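PDB 5JD6: MGS-MChE2 from Uncultured bacterium, which is probably an esterase of the alpha/beta hydrolase fold that hydrolyses carboxylic ester bonds. Local coordinates for residues A[18-24]-A[46-52]; A[32-36]-A[233-237]; A[70-74]-A[99-104]; A[195-201]-A[220-226]. All coordinates share one frame; numbering follows the deposited sequence.

Contact 1 of 4, residues A[18-24]-A[46-52]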
loop_
_atom_site.group_PDB
_atom_site.type_symbol
_atom_site.label_atom_id
_atom_site.label_comp_id
_atom_site.label_asym_id
_atom_site.label_seq_id
_atom_site.Cartn_x
_atom_site.Cartn_y
_atom_site.Cartn_z
ATOM N N GLU A 18 2.205 3.043 -19.203
ATOM C CA GLU A 18 1.059 3.320 -20.062
ATOM C C GLU A 18 -0.076 2.305 -19.921
ATOM O O GLU A 18 -1.250 2.667 -20.009
ATOM C CB GLU A 18 1.511 3.381 -21.525
ATOM C CG GLU A 18 2.816 4.136 -21.738
ATOM C CD GLU A 18 3.357 4.001 -23.143
ATOM O OE1 GLU A 18 3.053 2.990 -23.809
ATOM O OE2 GLU A 18 4.099 4.907 -23.575
ATOM N N GLY A 19 0.272 1.041 -19.702
ATOM C CA GLY A 19 -0.712 -0.029 -19.703
ATOM C C GLY A 19 -1.611 -0.103 -18.480
ATOM O O GLY A 19 -2.183 0.899 -18.049
ATOM N N THR A 20 -1.739 -1.307 -17.930
ATOM C CA THR A 20 -2.588 -1.553 -16.768
ATOM C C THR A 20 -2.124 -0.738 -15.565
ATOM O O THR A 20 -0.949 -0.780 -15.199
ATOM C CB THR A 20 -2.604 -3.049 -16.397
ATOM O OG1 THR A 20 -2.796 -3.833 -17.581
ATOM C CG2 THR A 20 -3.713 -3.349 -15.400
ATOM N N PRO A 21 -3.048 0.015 -14.948
ATOM C CA PRO A 21 -2.687 0.903 -13.838
ATOM C C PRO A 21 -2.405 0.171 -12.527
ATOM O O PRO A 21 -3.220 -0.629 -12.067
ATOM C CB PRO A 21 -3.918 1.803 -13.700
ATOM C CG PRO A 21 -5.042 0.972 -14.202
ATOM C CD PRO A 21 -4.468 0.145 -15.319
ATOM N N ILE A 22 -1.245 0.451 -11.944
ATOM C CA ILE A 22 -0.913 -0.021 -10.606
ATOM C C ILE A 22 -0.820 1.169 -9.660
ATOM O O ILE A 22 0.070 2.011 -9.797
ATOM C CB ILE A 22 0.417 -0.799 -10.579
ATOM C CG1 ILE A 22 0.332 -2.047 -11.458
ATOM C CG2 ILE A 22 0.784 -1.181 -9.152
ATOM C CD1 ILE A 22 1.612 -2.853 -11.490
ATOM N N VAL A 23 -1.746 1.246 -8.709
ATOM C CA VAL A 23 -1.744 2.335 -7.740
ATOM C C VAL A 23 -1.038 1.908 -6.458
ATOM O O VAL A 23 -1.418 0.925 -5.822
ATOM C CB VAL A 23 -3.171 2.810 -7.415
ATOM C CG1 VAL A 23 -3.135 3.939 -6.399
ATOM C CG2 VAL A 23 -3.877 3.259 -8.688
ATOM N N ILE A 24 -0.007 2.660 -6.088
ATOM C CA ILE A 24 0.847 2.314 -4.961
ATOM C C ILE A 24 0.575 3.180 -3.735
ATOM O O ILE A 24 0.588 4.407 -3.818
ATOM C CB ILE A 24 2.332 2.445 -5.344
ATOM C CG1 ILE A 24 2.731 1.332 -6.313
ATOM C CG2 ILE A 24 3.208 2.409 -4.107
ATOM C CD1 ILE A 24 4.182 1.386 -6.734
ATOM N N GLY A 46 4.553 -3.188 -19.482
ATOM C CA GLY A 46 3.190 -2.938 -19.914
ATOM C C GLY A 46 2.248 -2.525 -18.799
ATOM O O GLY A 46 1.046 -2.779 -18.870
ATOM N N TYR A 47 2.788 -1.884 -17.767
ATOM C CA TYR A 47 1.970 -1.442 -16.641
ATOM C C TYR A 47 2.085 0.057 -16.392
ATOM O O TYR A 47 3.094 0.679 -16.716
ATOM C CB TYR A 47 2.351 -2.207 -15.372
ATOM C CG TYR A 47 2.027 -3.680 -15.436
ATOM C CD1 TYR A 47 0.765 -4.149 -15.099
ATOM C CD2 TYR A 47 2.984 -4.602 -15.840
ATOM C CE1 TYR A 47 0.464 -5.496 -15.160
ATOM C CE2 TYR A 47 2.693 -5.951 -15.901
ATOM C CZ TYR A 47 1.433 -6.392 -15.562
ATOM O OH TYR A 47 1.142 -7.735 -15.624
ATOM N N LYS A 48 1.037 0.629 -15.812
ATOM C CA LYS A 48 1.030 2.038 -15.452
ATOM C C LYS A 48 1.182 2.181 -13.942
ATOM O O LYS A 48 0.298 1.786 -13.184
ATOM C CB LYS A 48 -0.261 2.700 -15.929
ATOM C CG LYS A 48 -0.213 4.213 -16.017
ATOM C CD LYS A 48 -1.515 4.736 -16.599
ATOM C CE LYS A 48 -1.446 6.222 -16.883
ATOM N NZ LYS A 48 -2.751 6.751 -17.371
ATOM N N VAL A 49 2.307 2.735 -13.505
ATOM C CA VAL A 49 2.568 2.876 -12.078
ATOM C C VAL A 49 2.211 4.275 -11.583
ATOM O O VAL A 49 2.733 5.274 -12.077
ATOM C CB VAL A 49 4.039 2.575 -11.743
ATOM C CG1 VAL A 49 4.272 2.688 -10.244
ATOM C CG2 VAL A 49 4.416 1.187 -12.238
ATOM N N LEU A 50 1.313 4.333 -10.605
ATOM C CA LEU A 50 0.865 5.598 -10.036
ATOM C C LEU A 50 1.090 5.612 -8.531
ATOM O O LEU A 50 0.626 4.721 -7.821
ATOM C CB LEU A 50 -0.615 5.837 -10.348
ATOM C CG LEU A 50 -1.001 5.911 -11.826
ATOM C CD1 LEU A 50 -2.263 5.110 -12.093
ATOM C CD2 LEU A 50 -1.191 7.355 -12.251
ATOM N N ILE A 51 1.807 6.619 -8.047
ATOM C CA ILE A 51 2.061 6.735 -6.616
ATOM C C ILE A 51 1.525 8.054 -6.073
ATOM O O ILE A 51 2.227 9.064 -6.080
ATOM C CB ILE A 51 3.562 6.622 -6.293
ATOM C CG1 ILE A 51 4.189 5.463 -7.068
ATOM C CG2 ILE A 51 3.771 6.443 -4.798
ATOM C CD1 ILE A 51 5.640 5.230 -6.739
ATOM N N PRO A 52 0.268 8.045 -5.605
ATOM C CA PRO A 52 -0.377 9.243 -5.058
ATOM C C PRO A 52 0.084 9.562 -3.644
ATOM O O PRO A 52 0.335 8.648 -2.857
ATOM C CB PRO A 52 -1.859 8.872 -5.073
ATOM C CG PRO A 52 -1.861 7.396 -4.892
ATOM C CD PRO A 52 -0.643 6.888 -5.619
#
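I24, K48 and I22 have the largest single shares of the surface buried between 18-24 and 46-52. The strands run parallel, 25° apart and 4.2 Å between axes, as neighbours in a beta-alpha-beta unit whose helix is 36-41. I24 lies beside I51, pointing the same way, CB to CG1 at 3.9 Å; with CG1 anti to its carbonyl carbon (chi1 -71°) and an extended chain, its CD1 also reaches CG1 of V49 at 3.7 Å. Its N-H gives a 2.8 Å bond to L50 O, and L50 N gives one of equal length to I22 O. K48 sets CB 3.4 Å from G19 O, then runs out extended to Y82, which hydrogen-bonds NZ. I22 CD1 meets Y47 CD1 at 3.9 Å, coming obliquely to the ring, and T20 CB touches the same CD1 from its own place on the strand, while the Y47 hydroxyl is bonded to F254 O. Were Y47 an alanine, I22 CD1 and T20 CB would probably face a gap and F254 O would be left without the hydroxyl. The chemistry implies a division of labour: the peptide groups fix the register, while branched apolar side chains fill the seam and the lysine's charge is carried away from it.

Contact 2 of 4, residues A[32-36]-A[233-237]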
loop_
_atom_site.group_PDB
_atom_site.type_symbol
_atom_site.label_atom_id
_atom_site.label_comp_id
_atom_site.label_asym_id
_atom_site.label_seq_id
_atom_site.Cartn_x
_atom_site.Cartn_y
_atom_site.Cartn_z
ATOM N N LEU A 32 9.262 8.281 -1.581
ATOM C CA LEU A 32 8.905 7.537 -2.783
ATOM C C LEU A 32 10.101 6.766 -3.316
ATOM O O LEU A 32 10.016 6.092 -4.343
ATOM C CB LEU A 32 8.342 8.471 -3.851
ATOM C CG LEU A 32 7.029 9.133 -3.435
ATOM C CD1 LEU A 32 6.299 9.664 -4.650
ATOM C CD2 LEU A 32 6.153 8.162 -2.650
ATOM N N SER A 33 11.214 6.856 -2.595
ATOM C CA SER A 33 12.404 6.088 -2.926
ATOM C C SER A 33 12.212 4.629 -2.525
ATOM O O SER A 33 13.028 3.770 -2.864
ATOM C CB SER A 33 13.638 6.677 -2.237
ATOM O OG SER A 33 14.751 5.808 -2.347
ATOM N N ASN A 34 11.129 4.358 -1.800
ATOM C CA ASN A 34 10.777 2.997 -1.415
ATOM C C ASN A 34 10.509 2.126 -2.632
ATOM O O ASN A 34 10.770 0.924 -2.621
ATOM C CB ASN A 34 9.537 2.989 -0.516
ATOM C CG ASN A 34 9.689 3.864 0.707
ATOM O OD1 ASN A 34 10.663 4.600 0.847
ATOM N ND2 ASN A 34 8.710 3.796 1.601
ATOM N N PHE A 35 9.988 2.747 -3.684
ATOM C CA PHE A 35 9.410 2.001 -4.792
ATOM C C PHE A 35 10.142 2.160 -6.117
ATOM O O PHE A 35 9.602 1.796 -7.158
ATOM C CB PHE A 35 7.948 2.410 -4.973
ATOM C CG PHE A 35 7.072 2.037 -3.816
ATOM C CD1 PHE A 35 6.902 2.904 -2.751
ATOM C CD2 PHE A 35 6.428 0.812 -3.789
ATOM C CE1 PHE A 35 6.101 2.559 -1.680
ATOM C CE2 PHE A 35 5.622 0.465 -2.726
ATOM C CZ PHE A 35 5.459 1.339 -1.667
ATOM N N ASP A 36 11.366 2.684 -6.079
ATOM C CA ASP A 36 12.164 2.859 -7.295
ATOM C C ASP A 36 12.290 1.561 -8.090
ATOM O O ASP A 36 12.376 1.583 -9.319
ATOM C CB ASP A 36 13.560 3.392 -6.959
ATOM C CG ASP A 36 13.530 4.805 -6.415
ATOM O OD1 ASP A 36 12.909 5.677 -7.058
ATOM O OD2 ASP A 36 14.146 5.049 -5.357
ATOM N N ALA A 233 10.315 -5.128 1.684
ATOM C CA ALA A 233 10.797 -6.045 0.654
ATOM C C ALA A 233 11.060 -5.314 -0.656
ATOM O O ALA A 233 12.013 -5.618 -1.372
ATOM C CB ALA A 233 9.800 -7.171 0.440
ATOM N N MET A 234 10.195 -4.350 -0.951
ATOM C CA MET A 234 10.313 -3.479 -2.116
ATOM C C MET A 234 11.672 -2.807 -2.222
ATOM O O MET A 234 12.195 -2.605 -3.317
ATOM C CB MET A 234 9.245 -2.400 -2.044
ATOM C CG MET A 234 9.004 -1.972 -0.610
ATOM S SD MET A 234 7.537 -0.977 -0.433
ATOM C CE MET A 234 6.322 -2.221 -0.831
ATOM N N MET A 235 12.223 -2.442 -1.070
ATOM C CA MET A 235 13.434 -1.639 -1.008
ATOM C C MET A 235 14.657 -2.490 -0.687
ATOM O O MET A 235 15.747 -2.238 -1.198
ATOM C CB MET A 235 13.265 -0.528 0.032
ATOM C CG MET A 235 14.493 0.332 0.260
ATOM S SD MET A 235 14.056 1.940 0.953
ATOM C CE MET A 235 12.743 1.480 2.080
ATOM N N GLU A 236 14.472 -3.501 0.155
ATOM C CA GLU A 236 15.563 -4.393 0.524
ATOM C C GLU A 236 15.886 -5.358 -0.613
ATOM O O GLU A 236 17.051 -5.663 -0.870
ATOM C CB GLU A 236 15.214 -5.169 1.794
ATOM C CG GLU A 236 14.917 -4.282 2.991
ATOM C CD GLU A 236 14.404 -5.061 4.185
ATOM O OE1 GLU A 236 13.250 -4.820 4.599
ATOM O OE2 GLU A 236 15.155 -5.910 4.710
ATOM N N HIS A 237 14.848 -5.833 -1.293
ATOM C CA HIS A 237 15.028 -6.725 -2.432
ATOM C C HIS A 237 14.056 -6.410 -3.561
ATOM O O HIS A 237 13.090 -7.142 -3.768
ATOM C CB HIS A 237 14.864 -8.183 -2.005
ATOM C CG HIS A 237 15.930 -8.662 -1.071
ATOM N ND1 HIS A 237 15.884 -8.436 0.287
ATOM C CD2 HIS A 237 17.077 -9.342 -1.303
ATOM C CE1 HIS A 237 16.955 -8.964 0.855
ATOM N NE2 HIS A 237 17.695 -9.519 -0.089
#
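A Met-aromatic contact between M234 and F35 joins the loop that follows strand 20-25 to the short helix 233-236, beside the presumed catalytic site. M234 SD sits 3.8 Å from the centroid of the F35 ring, 33° off the ring normal, so the approach is oblique. The sulfur meets CE2 and CZ equally, 3.3 Å from each of these F35 atoms, and M234 CE follows at 3.4 Å from F35 CE2. CG of M234 takes the crowded position between backbone N and carbonyl carbon (chi1 36°), and a further bend at chi3 (67°) brings the methyl to the ring as well.

In alpha/beta hydrolases the loop after this strand commonly contributes to the oxyanion hole, and the catalytic histidine lies after the last strand. Here S91, D203 and H231 have the geometry of such a triad, consistent with that role, and helix 233-236 begins just beyond H231. Its E236 accepts hydrogen bonds from the N-H groups of G230 and A232, tying the helix to the turn that bears the histidine.

N34 completes the interface. Its backbone O rests against M234 CB at 3.7 Å, and its amide OD1 faces the M235 methyl, OD1 to CE 3.9 Å. No hydrogen bond crosses between the segments; polar order is local instead, with S33 OG donating to D36 OD2 at 3.2 Å and H237 N to A233 O at 2.8 Å. Beyond the contact, F35 also packs on H26 and I51, M234 on T114, and M235 on M29.

Contact 3 of 4, residues A[70-74]-A[99-104]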
loop_
_atom_site.group_PDB
_atom_site.type_symbol
_atom_site.label_atom_id
_atom_site.label_comp_id
_atom_site.label_asym_id
_atom_site.label_seq_id
_atom_site.Cartn_x
_atom_site.Cartn_y
_atom_site.Cartn_z
ATOM N N ALA A 70 -8.784 5.938 2.645
ATOM C CA ALA A 70 -9.357 4.983 1.702
ATOM C C ALA A 70 -10.285 5.680 0.712
ATOM O O ALA A 70 -10.235 5.416 -0.488
ATOM C CB ALA A 70 -10.105 3.885 2.444
ATOM N N ARG A 71 -11.130 6.571 1.223
ATOM C CA ARG A 71 -12.039 7.333 0.373
ATOM C C ARG A 71 -11.273 8.317 -0.510
ATOM O O ARG A 71 -11.707 8.637 -1.617
ATOM C CB ARG A 71 -13.079 8.073 1.219
ATOM C CG ARG A 71 -14.183 7.173 1.758
ATOM C CD ARG A 71 -15.269 7.975 2.461
ATOM N NE ARG A 71 -14.825 8.484 3.754
ATOM C CZ ARG A 71 -14.944 7.817 4.898
ATOM N NH1 ARG A 71 -15.494 6.610 4.910
ATOM N NH2 ARG A 71 -14.511 8.355 6.029
ATOM N N TYR A 72 -10.135 8.793 -0.016
ATOM C CA TYR A 72 -9.271 9.663 -0.804
ATOM C C TYR A 72 -8.702 8.887 -1.985
ATOM O O TYR A 72 -8.612 9.409 -3.097
ATOM C CB TYR A 72 -8.141 10.231 0.056
ATOM C CG TYR A 72 -7.263 11.239 -0.657
ATOM C CD1 TYR A 72 -7.532 12.600 -0.577
ATOM C CD2 TYR A 72 -6.163 10.830 -1.402
ATOM C CE1 TYR A 72 -6.731 13.525 -1.222
ATOM C CE2 TYR A 72 -5.358 11.750 -2.052
ATOM C CZ TYR A 72 -5.646 13.095 -1.958
ATOM O OH TYR A 72 -4.848 14.013 -2.602
ATOM N N LEU A 73 -8.315 7.642 -1.730
ATOM C CA LEU A 73 -7.814 6.762 -2.778
ATOM C C LEU A 73 -8.887 6.527 -3.832
ATOM O O LEU A 73 -8.617 6.575 -5.032
ATOM C CB LEU A 73 -7.350 5.428 -2.190
ATOM C CG LEU A 73 -7.087 4.321 -3.215
ATOM C CD1 LEU A 73 -5.924 4.692 -4.121
ATOM C CD2 LEU A 73 -6.839 2.988 -2.529
ATOM N N LYS A 74 -10.107 6.271 -3.367
ATOM C CA LYS A 74 -11.252 6.088 -4.250
ATOM C C LYS A 74 -11.474 7.327 -5.110
ATOM O O LYS A 74 -11.725 7.225 -6.312
ATOM C CB LYS A 74 -12.508 5.777 -3.434
ATOM C CG LYS A 74 -13.756 5.538 -4.266
ATOM C CD LYS A 74 -13.575 4.366 -5.215
ATOM C CE LYS A 74 -14.912 3.895 -5.766
ATOM N NZ LYS A 74 -15.678 5.003 -6.402
ATOM N N LEU A 99 -8.660 -1.669 3.260
ATOM C CA LEU A 99 -9.937 -1.040 3.572
ATOM C C LEU A 99 -10.637 -0.576 2.302
ATOM O O LEU A 99 -11.857 -0.683 2.183
ATOM C CB LEU A 99 -9.741 0.136 4.530
ATOM C CG LEU A 99 -11.031 0.797 5.021
ATOM C CD1 LEU A 99 -11.989 -0.241 5.585
ATOM C CD2 LEU A 99 -10.729 1.860 6.061
ATOM N N ALA A 100 -9.857 -0.071 1.352
ATOM C CA ALA A 100 -10.399 0.380 0.076
ATOM C C ALA A 100 -10.998 -0.783 -0.711
ATOM O O ALA A 100 -12.049 -0.642 -1.335
ATOM C CB ALA A 100 -9.323 1.072 -0.740
ATOM N N THR A 101 -10.324 -1.929 -0.677
ATOM C CA THR A 101 -10.821 -3.128 -1.347
ATOM C C THR A 101 -12.088 -3.645 -0.669
ATOM O O THR A 101 -12.954 -4.234 -1.314
ATOM C CB THR A 101 -9.764 -4.248 -1.365
ATOM O OG1 THR A 101 -9.309 -4.497 -0.031
ATOM C CG2 THR A 101 -8.577 -3.850 -2.222
ATOM N N LYS A 102 -12.186 -3.421 0.637
ATOM C CA LYS A 102 -13.376 -3.789 1.393
ATOM C C LYS A 102 -14.545 -2.863 1.067
ATOM O O LYS A 102 -15.669 -3.315 0.846
ATOM C CB LYS A 102 -13.088 -3.755 2.895
ATOM C CG LYS A 102 -14.333 -3.812 3.763
ATOM C CD LYS A 102 -14.030 -3.379 5.187
ATOM C CE LYS A 102 -15.301 -2.988 5.925
ATOM N NZ LYS A 102 -15.016 -2.125 7.105
ATOM N N MET A 103 -14.269 -1.563 1.038
ATOM C CA MET A 103 -15.301 -0.563 0.785
ATOM C C MET A 103 -15.691 -0.501 -0.688
ATOM O O MET A 103 -16.867 -0.360 -1.018
ATOM C CB MET A 103 -14.831 0.814 1.257
ATOM C CG MET A 103 -14.558 0.896 2.750
ATOM S SD MET A 103 -13.894 2.494 3.261
ATOM C CE MET A 103 -15.290 3.565 2.924
ATOM N N PHE A 104 -14.701 -0.608 -1.571
ATOM C CA PHE A 104 -14.948 -0.488 -3.005
ATOM C C PHE A 104 -14.280 -1.612 -3.796
ATOM O O PHE A 104 -13.297 -1.379 -4.499
ATOM C CB PHE A 104 -14.455 0.871 -3.509
ATOM C CG PHE A 104 -14.660 1.989 -2.527
ATOM C CD1 PHE A 104 -15.921 2.519 -2.311
ATOM C CD2 PHE A 104 -13.589 2.507 -1.815
ATOM C CE1 PHE A 104 -16.112 3.546 -1.403
ATOM C CE2 PHE A 104 -13.773 3.535 -0.907
ATOM C CZ PHE A 104 -15.036 4.054 -0.701
#
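K74 lies over one face of the F104 ring, its CG 3.8 Å from the centroid and only 8° off the normal, a clear CH-pi contact. The other face is covered by F104's own neighbour, M103, whose CB stands 3.6 Å above the plane. At the ring edge comes R71, CG to CZ of F104 at 4.1 Å, and its guanidinium group meets the M103 methyl, NH1 to CE at 3.6 Å. Deeper in, the small residues let the backbones close up: the CA atoms of A70 and A100 are 5.0 Å apart, and L73 CD2 packs on A100 CB at 3.6 Å.

The helices 70-74 and 99-103 cross at -68° with axes 9.3 Å apart. F104 is placed by the end of its helix, where it leaves helical backbone angles while its N still bonds A100 O at 2.7 Å. In K74, CG is anti to the backbone N and the bend at chi2 (60°) turns CD and CE back over the ring, laying the chain from CB to CE against it; NZ goes on to a salt bridge with D78. Further out, L73 continues to V23, L25 and L87, seating helix 66-80 on the sheet.

No hydrogen bond links the two segments. The lysine's NZ is too distant from the ring for more than a weak cation-pi attraction, which implies that its methylene chain does the packing while its charge is met by the aspartate.

Contact 4 of 4, residues A[195-201]-A[220-226]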
loop_
_atom_site.group_PDB
_atom_site.type_symbol
_atom_site.label_atom_id
_atom_site.label_comp_id
_atom_site.label_asym_id
_atom_site.label_seq_id
_atom_site.Cartn_x
_atom_site.Cartn_y
_atom_site.Cartn_z
ATOM N N THR A 195 -5.592 -11.741 -4.151
ATOM C CA THR A 195 -4.607 -11.041 -3.339
ATOM C C THR A 195 -3.238 -11.709 -3.371
ATOM O O THR A 195 -3.116 -12.919 -3.184
ATOM C CB THR A 195 -5.077 -10.930 -1.877
ATOM O OG1 THR A 195 -6.328 -10.232 -1.830
ATOM C CG2 THR A 195 -4.053 -10.176 -1.042
ATOM N N CYS A 196 -2.208 -10.906 -3.614
ATOM C CA CYS A 196 -0.836 -11.388 -3.574
ATOM C C CYS A 196 -0.149 -10.877 -2.317
ATOM O O CYS A 196 -0.065 -9.669 -2.091
ATOM C CB CYS A 196 -0.068 -10.944 -4.819
ATOM S SG CYS A 196 1.616 -11.590 -4.923
ATOM N N ILE A 197 0.336 -11.798 -1.493
ATOM C CA ILE A 197 1.016 -11.421 -0.263
ATOM C C ILE A 197 2.493 -11.785 -0.334
ATOM O O ILE A 197 2.855 -12.960 -0.305
ATOM C CB ILE A 197 0.379 -12.099 0.963
ATOM C CG1 ILE A 197 -1.146 -12.026 0.880
ATOM C CG2 ILE A 197 0.879 -11.456 2.243
ATOM C CD1 ILE A 197 -1.850 -12.862 1.925
ATOM N N ILE A 198 3.339 -10.765 -0.440
ATOM C CA ILE A 198 4.784 -10.955 -0.467
ATOM C C ILE A 198 5.377 -10.439 0.838
ATOM O O ILE A 198 5.060 -9.337 1.270
ATOM C CB ILE A 198 5.427 -10.232 -1.665
ATOM C CG1 ILE A 198 4.767 -10.684 -2.970
ATOM C CG2 ILE A 198 6.925 -10.488 -1.702
ATOM C CD1 ILE A 198 5.272 -9.962 -4.197
ATOM N N TRP A 199 6.232 -11.230 1.475
ATOM C CA TRP A 199 6.677 -10.885 2.819
ATOM C C TRP A 199 8.143 -11.221 3.068
ATOM O O TRP A 199 8.655 -12.220 2.563
ATOM C CB TRP A 199 5.804 -11.603 3.848
ATOM C CG TRP A 199 5.445 -10.777 5.043
ATOM C CD1 TRP A 199 6.170 -10.632 6.190
ATOM C CD2 TRP A 199 4.259 -9.994 5.215
ATOM N NE1 TRP A 199 5.511 -9.802 7.064
ATOM C CE2 TRP A 199 4.333 -9.397 6.490
ATOM C CE3 TRP A 199 3.140 -9.739 4.416
ATOM C CZ2 TRP A 199 3.334 -8.561 6.983
ATOM C CZ3 TRP A 199 2.149 -8.907 4.906
ATOM C CH2 TRP A 199 2.253 -8.328 6.177
ATOM N N GLY A 200 8.812 -10.382 3.850
ATOM C CA GLY A 200 10.151 -10.693 4.316
ATOM C C GLY A 200 10.074 -11.799 5.349
ATOM O O GLY A 200 9.218 -11.765 6.233
ATOM N N LYS A 201 10.963 -12.781 5.243
ATOM C CA LYS A 201 10.918 -13.951 6.116
ATOM C C LYS A 201 11.342 -13.639 7.551
ATOM O O LYS A 201 11.102 -14.434 8.460
ATOM C CB LYS A 201 11.790 -15.074 5.551
ATOM C CG LYS A 201 10.993 -16.261 5.034
ATOM C CD LYS A 201 10.544 -17.165 6.174
ATOM C CE LYS A 201 9.874 -18.433 5.654
ATOM N NZ LYS A 201 10.575 -19.012 4.474
ATOM N N ASP A 220 -9.224 -15.796 -1.424
ATOM C CA ASP A 220 -8.417 -15.954 -2.629
ATOM C C ASP A 220 -7.113 -15.171 -2.521
ATOM O O ASP A 220 -7.020 -14.036 -2.989
ATOM C CB ASP A 220 -9.207 -15.504 -3.861
ATOM C CG ASP A 220 -8.472 -15.777 -5.159
ATOM O OD1 ASP A 220 -7.576 -16.647 -5.169
ATOM O OD2 ASP A 220 -8.793 -15.120 -6.173
ATOM N N ALA A 221 -6.108 -15.784 -1.904
ATOM C CA ALA A 221 -4.827 -15.120 -1.694
ATOM C C ALA A 221 -3.647 -16.076 -1.857
ATOM O O ALA A 221 -3.746 -17.262 -1.546
ATOM C CB ALA A 221 -4.791 -14.475 -0.318
ATOM N N ASP A 222 -2.532 -15.545 -2.350
ATOM C CA ASP A 222 -1.307 -16.324 -2.495
ATOM C C ASP A 222 -0.181 -15.697 -1.680
ATOM O O ASP A 222 -0.035 -14.475 -1.648
ATOM C CB ASP A 222 -0.905 -16.431 -3.967
ATOM C CG ASP A 222 -1.980 -17.076 -4.819
ATOM O OD1 ASP A 222 -2.121 -18.315 -4.759
ATOM O OD2 ASP A 222 -2.679 -16.344 -5.552
ATOM N N LEU A 223 0.611 -16.537 -1.024
ATOM C CA LEU A 223 1.655 -16.059 -0.126
ATOM C C LEU A 223 3.052 -16.444 -0.610
ATOM O O LEU A 223 3.333 -17.616 -0.860
ATOM C CB LEU A 223 1.417 -16.599 1.285
ATOM C CG LEU A 223 2.393 -16.198 2.394
ATOM C CD1 LEU A 223 2.597 -14.693 2.426
ATOM C CD2 LEU A 223 1.881 -16.693 3.736
ATOM N N TYR A 224 3.920 -15.445 -0.740
ATOM C CA TYR A 224 5.304 -15.666 -1.150
ATOM C C TYR A 224 6.261 -14.961 -0.194
ATOM O O TYR A 224 6.015 -13.829 0.217
ATOM C CB TYR A 224 5.530 -15.175 -2.581
ATOM C CG TYR A 224 4.511 -15.686 -3.573
ATOM C CD1 TYR A 224 4.610 -16.966 -4.103
ATOM C CD2 TYR A 224 3.452 -14.887 -3.982
ATOM C CE1 TYR A 224 3.680 -17.437 -5.010
ATOM C CE2 TYR A 224 2.517 -15.350 -4.890
ATOM C CZ TYR A 224 2.637 -16.626 -5.400
ATOM O OH TYR A 224 1.710 -17.093 -6.304
ATOM N N TRP A 225 7.354 -15.630 0.155
ATOM C CA TRP A 225 8.320 -15.066 1.092
ATOM C C TRP A 225 9.617 -14.622 0.421
ATOM O O TRP A 225 10.000 -15.135 -0.630
ATOM C CB TRP A 225 8.646 -16.074 2.199
ATOM C CG TRP A 225 7.671 -16.069 3.337
ATOM C CD1 TRP A 225 7.550 -15.119 4.312
ATOM C CD2 TRP A 225 6.694 -17.073 3.633
ATOM N NE1 TRP A 225 6.550 -15.464 5.189
ATOM C CE2 TRP A 225 6.010 -16.660 4.795
ATOM C CE3 TRP A 225 6.327 -18.276 3.024
ATOM C CZ2 TRP A 225 4.980 -17.409 5.360
ATOM C CZ3 TRP A 225 5.305 -19.020 3.587
ATOM C CH2 TRP A 225 4.645 -18.585 4.743
ATOM N N ILE A 226 10.285 -13.659 1.047
ATOM C CA ILE A 226 11.632 -13.264 0.655
ATOM C C ILE A 226 12.560 -13.410 1.859
ATOM O O ILE A 226 12.347 -12.782 2.896
ATOM C CB ILE A 226 11.681 -11.818 0.126
ATOM C CG1 ILE A 226 10.751 -11.657 -1.077
ATOM C CG2 ILE A 226 13.104 -11.436 -0.251
ATOM C CD1 ILE A 226 10.694 -10.245 -1.623
#
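I197 is gripped at both ends by the neighbouring strand: its N donates to D222 O at 2.7 Å, nearly along the C=O axis, and its O accepts Y224 N at 2.7 Å with an N-H...O angle of 172°. W199 repeats this with Y224 O and I226 N, and T195 with D220 O and D222 N. K201 N completes the seven backbone bonds of this parallel pair on I226 O at 2.7 Å, the donor standing above the carbonyl plane. The alternate peptide groups of C196 and I198 turn the other way, to L111 and I113 of strand 108-113.

Several polar groups are satisfied beyond the pair: T195 OG1 by T193 O, A221 O by K215 NZ, W199 NE1 by T206 O, D222 OD2 by W248 NE1, and D220 by a salt bridge with R252.

W225 is packed on both faces of its indole. K201 CE lies over the five-membered ring, 4.0 Å from its centroid and 14° off the normal; L223 CG is on the opposite side, 4.0 Å above the plane toward the rim. W225 CD1 meets W199 CB at 4.0 Å. With an alanine here, the chains of K201 and L223 would probably lose the flat surface between them and the lysine would be free to turn. On the other face of the sheet, which carries C196 and Y224, C196 SG comes to the edge of the Y224 ring, 3.9 Å from CE2.

Strand 221-226 is outermost, with strand 195-200 between it and 108-113; helix 208-217 packs by the face of I197, W199 and W225, and helix 238-252 by that of C196, I198 and I226.

Contacts 1 and 4 are parallel strand pairs of one sheet, contact 4 at its edge and contact 1 in its other half, with centres about 20 Å apart and nearest atoms about 11 Å. Contact 2 bridges between them: I24 CG2 of contact 1 touches F35 CE2 at 3.4 Å, and I226 CD1 of contact 4 touches A233 CB at 3.8 Å. The presumed triad S91, D203 and H231 is close to this chain of packing; N34 lies near it and W199 touches it. Contact 3 joins two helices on the sheet, meeting contact 1 through L73 CD1 and V23 CG1 at 3.7 Å, while its nearest atoms stay about 12 Å from contact 2, on the opposite side of the chain's centre.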